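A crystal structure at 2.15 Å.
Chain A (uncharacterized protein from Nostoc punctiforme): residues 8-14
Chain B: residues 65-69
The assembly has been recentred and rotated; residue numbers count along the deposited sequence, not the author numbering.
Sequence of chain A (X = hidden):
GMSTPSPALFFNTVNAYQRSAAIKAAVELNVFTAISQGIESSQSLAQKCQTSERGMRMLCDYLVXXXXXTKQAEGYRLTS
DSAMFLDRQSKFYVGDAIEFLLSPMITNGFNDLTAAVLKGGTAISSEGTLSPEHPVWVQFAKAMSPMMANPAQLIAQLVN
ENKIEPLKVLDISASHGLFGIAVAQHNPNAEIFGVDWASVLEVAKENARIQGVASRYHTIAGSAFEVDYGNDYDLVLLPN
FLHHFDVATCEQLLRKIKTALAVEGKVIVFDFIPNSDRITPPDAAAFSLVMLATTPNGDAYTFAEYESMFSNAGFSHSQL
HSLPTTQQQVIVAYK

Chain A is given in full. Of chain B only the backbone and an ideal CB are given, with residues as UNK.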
# COMPACT_ATOMS: atom_id res chain seq x y z
N ALA A 8 14.18 -3.06 5.79
CA ALA A 8 13.02 -2.29 6.21
C ALA A 8 12.20 -1.78 5.04
O ALA A 8 10.97 -1.82 5.08
CB ALA A 8 13.46 -1.12 7.13
N LEU A 9 12.85 -1.30 3.98
CA LEU A 9 12.11 -0.84 2.79
C LEU A 9 11.24 -1.96 2.25
O LEU A 9 10.04 -1.77 1.96
CB LEU A 9 13.06 -0.31 1.70
CG LEU A 9 12.42 0.30 0.43
CD1 LEU A 9 11.43 1.42 0.72
CD2 LEU A 9 13.49 0.78 -0.55
N PHE A 10 11.86 -3.11 2.06
CA PHE A 10 11.15 -4.29 1.58
C PHE A 10 9.89 -4.54 2.42
O PHE A 10 8.81 -4.65 1.87
CB PHE A 10 12.03 -5.52 1.61
CG PHE A 10 11.31 -6.78 1.25
CD1 PHE A 10 10.65 -6.90 0.04
CD2 PHE A 10 11.30 -7.86 2.11
CE1 PHE A 10 9.99 -8.05 -0.29
CE2 PHE A 10 10.66 -9.02 1.76
CZ PHE A 10 10.00 -9.13 0.57
N PHE A 11 10.03 -4.63 3.73
CA PHE A 11 8.92 -5.03 4.59
C PHE A 11 7.88 -3.91 4.68
O PHE A 11 6.68 -4.19 4.68
CB PHE A 11 9.40 -5.49 5.97
CG PHE A 11 10.09 -6.84 5.97
CD1 PHE A 11 9.41 -7.98 5.61
CD2 PHE A 11 11.41 -6.97 6.33
CE1 PHE A 11 10.03 -9.20 5.59
CE2 PHE A 11 12.03 -8.19 6.32
CZ PHE A 11 11.33 -9.31 5.95
N ASN A 12 8.31 -2.66 4.71
CA ASN A 12 7.35 -1.55 4.70
C ASN A 12 6.57 -1.50 3.41
O ASN A 12 5.38 -1.19 3.41
CB ASN A 12 8.04 -0.19 4.94
CG ASN A 12 8.69 -0.13 6.31
OD1 ASN A 12 8.24 -0.78 7.27
ND2 ASN A 12 9.77 0.64 6.41
N THR A 13 7.25 -1.81 2.31
CA THR A 13 6.62 -1.91 0.99
C THR A 13 5.69 -3.10 0.90
O THR A 13 4.56 -2.95 0.47
CB THR A 13 7.66 -1.93 -0.10
OG1 THR A 13 8.49 -0.78 0.07
CG2 THR A 13 7.01 -1.85 -1.45
N VAL A 14 6.11 -4.26 1.36
CA VAL A 14 5.21 -5.42 1.36
C VAL A 14 3.91 -5.07 2.07
O VAL A 14 2.83 -5.34 1.54
CB VAL A 14 5.88 -6.69 1.95
CG1 VAL A 14 4.85 -7.85 2.11
CG2 VAL A 14 7.03 -7.13 1.06
N UNK B 65 11.79 4.55 -8.46
CA UNK B 65 11.04 5.60 -7.73
C UNK B 65 10.82 5.30 -6.23
O UNK B 65 10.93 6.18 -5.40
CB UNK B 65 9.68 5.80 -8.40
N UNK B 66 10.43 4.08 -5.87
CA UNK B 66 10.17 3.79 -4.46
C UNK B 66 11.44 3.28 -3.71
O UNK B 66 11.38 2.96 -2.52
CB UNK B 66 9.05 2.75 -4.36
N UNK B 67 12.58 3.19 -4.40
CA UNK B 67 13.87 3.07 -3.71
C UNK B 67 14.57 1.74 -3.69
O UNK B 67 15.46 1.56 -2.91
CB UNK B 67 13.67 3.49 -2.25
N UNK B 68 14.19 0.81 -4.55
CA UNK B 68 14.80 -0.53 -4.55
C UNK B 68 15.99 -0.70 -5.46
O UNK B 68 16.73 -1.67 -5.31
CB UNK B 68 13.75 -1.57 -4.94
N UNK B 69 16.15 0.20 -6.42
CA UNK B 69 17.22 0.12 -7.39
C UNK B 69 17.46 1.51 -7.95
O UNK B 69 16.73 2.47 -7.62
CB UNK B 69 16.89 -0.88 -8.50

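Chain A contributes one helical face to this contact, with Leu9(A) and Thr13(A), one turn apart, pointing toward chain B. The hydroxyl of Thr13(A) is already engaged within its own helix, OG1 donating to Leu9(A) O at 2.6 Å, so the surface on offer is largely apolar.

Position 65 has helical backbone angles, and its ideal CB has nothing of the chain A stretch within reach. Chain A sets no requirement here, and many side chains would fit. The deposited residue is Ile65(B), which makes no contact with the stretch.

At position 66 CA-to-CB points toward chain A, yet no atom of the stretch lies within 5.5 Å of the ideal CB. A side chain must therefore extend to reach the helix, where the methyl CG2 of Thr13(A) awaits it. Leucine, isoleucine or methionine would suit, whereas alanine would fall short. The residue is Ile66(B), with chi1 p and chi2 t; its CD1 reaches Thr13(A) CG2 at 3.9 Å, a purely van der Waals contact. Its carbonyl also packs against the neighbouring leucine, Leu9(A) CD1 lying 3.6 Å from Ile66(B) O.

Position 67 is the most restrictive. Its phi of 105° is positive, and a CB would be jammed against the carbonyl O of position 66, which by itself calls for glycine. The ideal CB would also lie only 3.2 Å from Leu9(A) CD2, a tight approach. Gly67(B) meets both conditions and closes the preceding helix in a Schellman motif. Without a side chain in the way, the leucine comes close to the backbone, with Leu9(A) CD2 3.2 Å from Gly67(B) O.

At position 68 CA-to-CB points sideways, and the ideal CB is 5.0 Å from Leu9(A) CD2. A long side chain can turn back into the space bordered by Leu9(A), Phe10(A) and Thr13(A); a flat ring, leucine or methionine would all be plausible, while a charged group would find no partner of opposite charge. The residue is Phe68(B), chi1 m, whose ring end comes nearer to the helix. Leu9(A) covers one face: its CD2 sits 4.0 Å from the Phe68(B) ring centroid, almost exactly on the ring normal, in a CH-pi contact. The ring edge meets the helix, with Phe68(B) CE1 3.9 Å from Phe10(A) CA and Phe68(B) CZ 3.5 Å from Thr13(A) OG1.

Position 69 has extended backbone angles and lies beyond reach of the stretch, so chain A leaves the choice open. It holds Met69(B), modelled as selenomethionine, which makes no contact here.

Chain B 65-69: IIGFM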
# COMPACT_ATOMS: atom_id res chain seq x y z
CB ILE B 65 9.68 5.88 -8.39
CG1 ILE B 65 9.90 6.40 -9.82
CG2 ILE B 65 8.88 6.95 -7.62
CD1 ILE B 65 8.60 6.34 -10.68
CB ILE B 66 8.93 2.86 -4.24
CG1 ILE B 66 9.12 1.46 -4.82
CG2 ILE B 66 7.63 3.47 -4.83
CD1 ILE B 66 7.97 0.55 -4.43
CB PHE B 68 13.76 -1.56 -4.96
CG PHE B 68 12.78 -1.84 -3.91
CD1 PHE B 68 13.09 -2.74 -2.91
CD2 PHE B 68 11.57 -1.16 -3.87
CE1 PHE B 68 12.20 -3.00 -1.90
CE2 PHE B 68 10.67 -1.40 -2.86
CZ PHE B 68 10.98 -2.33 -1.88
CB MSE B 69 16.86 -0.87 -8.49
CG MSE B 69 15.53 -0.60 -9.14
SE MSE B 69 14.98 -2.02 -10.43
CE MSE B 69 14.80 -3.50 -9.12
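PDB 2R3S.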